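Local coordinates for protein shikimate kinase (Bacteroides thetaiotaomicron, PDB 3VAA) that probably catalyses the magnesium-dependent transfer of phosphate from ATP to the 3-hydroxyl group of shikimate, the fifth step of chorismate biosynthesis, at residues 121-126 and 167-172. Residues are numbered along the deposited sequence; the frame is centred on the assembly and turned at random. Where two conformers were deposited one is given.
Sequences TVFLNV and FYTQAQ
The CB methylene of Tyr-168 sits over the centre of the Phe-123 ring, 3.5 Å from its centroid, in a CH-pi contact. In Phe-123, chi1 of 165° sets CG anti to the backbone N and beside the carbonyl carbon, which carries the ring toward Asn-125, whose CA lies against the opposite face, toward the rim. A flat phenylalanine ring suits a place with carbon against both faces. The two aromatic side chains cross at about a right angle, yet their ring planes meet at only 32°; the pair is oblique, closest where CE1 of Phe-123 comes 3.4 Å from CD2 of Tyr-168. Tyrosine suits the place because its methylene and the near side of its ring give carbon surface to Phe-123, while its hydroxyl, further out, hydrogen-bonds to the carbonyl O of Gly-103, a probable shikimate-binding residue.

A type I turn from Tyr-168 to Ala-171 then brings the small methyl of Ala-171 against the strand, its CB 3.7 Å from CB of Phe-123. No direct hydrogen bond joins the segments, but a water bridges them, accepting from Thr-121 N and hydrogen-bonded to OE1 of Gln-172, whose extended chain reaches it. The contact thus packs the end of helix 150-168 and its exit turn against strand 120-125, which lies between strands 27-31 and 173-176 in the parallel sheet, with helix 111-118 packing on Thr-121.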
ATOM      1  N   THR A 121      -4.654  -7.055   8.223  1.00 26.61           N
ATOM      2  CA  THR A 121      -4.510  -5.802   7.508  1.00 25.96           C
ATOM      3  C   THR A 121      -3.659  -4.816   8.290  1.00 25.56           C
ATOM      4  O   THR A 121      -3.906  -4.535   9.447  1.00 26.99           O
ATOM      5  CB  THR A 121      -5.919  -5.257   7.159  1.00 27.21           C
ATOM      6  OG1 THR A 121      -6.603  -6.269   6.396  1.00 28.30           O
ATOM      7  CG2 THR A 121      -5.840  -3.973   6.341  1.00 29.77           C
ATOM      8  N   VAL A 122      -2.613  -4.314   7.634  1.00 23.63           N
ATOM      9  CA  VAL A 122      -1.665  -3.415   8.253  1.00 25.10           C
ATOM     10  C   VAL A 122      -1.621  -2.063   7.554  1.00 24.76           C
ATOM     11  O   VAL A 122      -1.558  -1.994   6.314  1.00 27.20           O
ATOM     12  CB  VAL A 122      -0.228  -4.023   8.166  1.00 25.84           C
ATOM     13  CG1 VAL A 122       0.769  -3.197   8.948  1.00 27.42           C
ATOM     14  CG2 VAL A 122      -0.203  -5.461   8.649  1.00 27.47           C
ATOM     15  N   PHE A 123      -1.696  -0.992   8.339  1.00 23.43           N
ATOM     16  CA  PHE A 123      -1.461   0.342   7.806  1.00 22.43           C
ATOM     17  C   PHE A 123      -0.017   0.731   8.091  1.00 22.13           C
ATOM     18  O   PHE A 123       0.396   0.764   9.266  1.00 23.03           O
ATOM     19  CB  PHE A 123      -2.426   1.335   8.396  1.00 22.55           C
ATOM     20  CG  PHE A 123      -2.050   2.773   8.193  1.00 22.94           C
ATOM     21  CD1 PHE A 123      -1.587   3.235   6.975  1.00 22.27           C
ATOM     22  CD2 PHE A 123      -2.254   3.691   9.215  1.00 27.54           C
ATOM     23  CE1 PHE A 123      -1.260   4.566   6.798  1.00 26.01           C
ATOM     24  CE2 PHE A 123      -1.939   5.026   9.045  1.00 25.91           C
ATOM     25  CZ  PHE A 123      -1.444   5.466   7.835  1.00 25.16           C
ATOM     26  N   LEU A 124       0.751   0.980   7.025  0.70 21.20           N
ATOM     27  CA  LEU A 124       2.130   1.460   7.152  0.70 21.17           C
ATOM     28  C   LEU A 124       2.062   2.956   7.391  0.70 21.81           C
ATOM     29  O   LEU A 124       1.900   3.751   6.460  0.70 21.47           O
ATOM     30  CB  LEU A 124       2.985   1.170   5.910  0.70 21.77           C
ATOM     31  CG  LEU A 124       3.483  -0.264   5.753  0.70 23.95           C
ATOM     32  CD1 LEU A 124       2.335  -1.239   5.585  0.70 28.04           C
ATOM     33  CD2 LEU A 124       4.473  -0.348   4.562  0.70 23.22           C
ATOM     34  N   ASN A 125       2.121   3.317   8.665  1.00 22.05           N
ATOM     35  CA  ASN A 125       2.064   4.680   9.105  1.00 21.72           C
ATOM     36  C   ASN A 125       3.446   5.296   9.011  1.00 23.21           C
ATOM     37  O   ASN A 125       4.382   4.835   9.663  1.00 24.58           O
ATOM     38  CB  ASN A 125       1.564   4.696  10.565  1.00 23.64           C
ATOM     39  CG  ASN A 125       1.526   6.096  11.166  1.00 23.27           C
ATOM     40  OD1 ASN A 125       1.210   7.071  10.483  1.00 26.87           O
ATOM     41  ND2 ASN A 125       1.824   6.185  12.449  1.00 24.98           N
ATOM     42  N   VAL A 126       3.550   6.324   8.185  1.00 21.64           N
ATOM     43  CA  VAL A 126       4.819   7.020   7.943  1.00 22.94           C
ATOM     44  C   VAL A 126       4.628   8.524   8.120  1.00 23.86           C
ATOM     45  O   VAL A 126       3.725   9.128   7.561  1.00 25.64           O
ATOM     46  CB  VAL A 126       5.364   6.676   6.566  1.00 21.81           C
ATOM     47  CG1 VAL A 126       6.695   7.442   6.271  1.00 24.60           C
ATOM     48  CG2 VAL A 126       5.594   5.149   6.460  1.00 24.83           C
ATOM     49  N   PHE A 167      -9.673   6.074   6.614  1.00 25.35           N
ATOM     50  CA  PHE A 167      -9.731   4.734   6.056  1.00 23.87           C
ATOM     51  C   PHE A 167      -8.511   3.953   6.492  1.00 24.27           C
ATOM     52  O   PHE A 167      -8.625   2.825   6.996  1.00 23.34           O
ATOM     53  CB  PHE A 167      -9.837   4.809   4.530  1.00 25.06           C
ATOM     54  CG  PHE A 167     -11.065   5.536   4.061  1.00 26.81           C
ATOM     55  CD1 PHE A 167     -12.298   4.907   4.101  1.00 30.88           C
ATOM     56  CD2 PHE A 167     -10.995   6.839   3.590  1.00 27.01           C
ATOM     57  CE1 PHE A 167     -13.436   5.559   3.681  1.00 32.96           C
ATOM     58  CE2 PHE A 167     -12.138   7.496   3.168  1.00 30.65           C
ATOM     59  CZ  PHE A 167     -13.358   6.849   3.213  1.00 32.10           C
ATOM     60  N   TYR A 168      -7.329   4.543   6.306  1.00 22.40           N
ATOM     61  CA  TYR A 168      -6.110   3.851   6.698  1.00 22.73           C
ATOM     62  C   TYR A 168      -6.133   3.441   8.165  1.00 22.57           C
ATOM     63  O   TYR A 168      -5.725   2.323   8.512  1.00 22.70           O
ATOM     64  CB  TYR A 168      -4.855   4.697   6.475  1.00 24.51           C
ATOM     65  CG  TYR A 168      -4.481   5.028   5.052  1.00 21.74           C
ATOM     66  CD1 TYR A 168      -4.955   4.292   3.954  1.00 21.26           C
ATOM     67  CD2 TYR A 168      -3.570   6.035   4.805  1.00 21.13           C
ATOM     68  CE1 TYR A 168      -4.557   4.609   2.659  1.00 21.88           C
ATOM     69  CE2 TYR A 168      -3.142   6.334   3.504  1.00 21.33           C
ATOM     70  CZ  TYR A 168      -3.641   5.629   2.445  1.00 21.40           C
ATOM     71  OH  TYR A 168      -3.230   5.966   1.174  1.00 21.27           O
ATOM     72  N   THR A 169      -6.625   4.330   9.021  1.00 24.14           N
ATOM     73  CA  THR A 169      -6.638   4.061  10.468  1.00 24.84           C
ATOM     74  C   THR A 169      -7.635   2.974  10.919  1.00 27.45           C
ATOM     75  O   THR A 169      -7.688   2.639  12.090  1.00 27.58           O
ATOM     76  CB  THR A 169      -6.820   5.369  11.266  1.00 26.16           C
ATOM     77  OG1 THR A 169      -8.066   5.995  10.917  1.00 28.89           O
ATOM     78  CG2 THR A 169      -5.658   6.323  10.990  1.00 27.71           C
ATOM     79  N   GLN A 170      -8.433   2.446   9.996  1.00 26.85           N
ATOM     80  CA  GLN A 170      -9.351   1.353  10.306  1.00 27.94           C
ATOM     81  C   GLN A 170      -8.645  -0.003  10.207  1.00 27.05           C
ATOM     82  O   GLN A 170      -9.224  -1.027  10.559  1.00 27.66           O
ATOM     83  CB  GLN A 170     -10.553   1.356   9.358  1.00 29.22           C
ATOM     84  CG  GLN A 170     -11.409   2.588   9.408  1.00 33.51           C
ATOM     85  CD  GLN A 170     -12.494   2.581   8.324  1.00 41.67           C
ATOM     86  OE1 GLN A 170     -12.870   1.522   7.800  1.00 45.30           O
ATOM     87  NE2 GLN A 170     -12.999   3.765   7.982  1.00 44.89           N
ATOM     88  N   ALA A 171      -7.406  -0.010   9.717  1.00 26.75           N
ATOM     89  CA  ALA A 171      -6.634  -1.238   9.640  1.00 27.62           C
ATOM     90  C   ALA A 171      -6.505  -1.861  11.032  1.00 27.83           C
ATOM     91  O   ALA A 171      -6.318  -1.154  12.023  1.00 26.87           O
ATOM     92  CB  ALA A 171      -5.235  -0.950   9.063  1.00 26.17           C
ATOM     93  N   GLN A 172      -6.618  -3.184  11.108  1.00 28.97           N
ATOM     94  CA  GLN A 172      -6.460  -3.873  12.387  1.00 31.83           C
ATOM     95  C   GLN A 172      -5.127  -3.549  13.032  1.00 31.80           C
ATOM     96  O   GLN A 172      -5.050  -3.358  14.253  1.00 32.54           O
ATOM     97  CB  GLN A 172      -6.563  -5.389  12.223  1.00 33.72           C
ATOM     98  CG  GLN A 172      -6.391  -6.113  13.562  1.00 37.15           C
ATOM     99  CD  GLN A 172      -6.518  -7.618  13.477  1.00 42.47           C
ATOM    100  OE1 GLN A 172      -6.593  -8.198  12.395  1.00 46.07           O
ATOM    101  NE2 GLN A 172      -6.531  -8.263  14.641  1.00 46.31           N
TER
HETATM  102  O   HOH W   1      -7.032  -7.357   9.955  1.00 40.42           O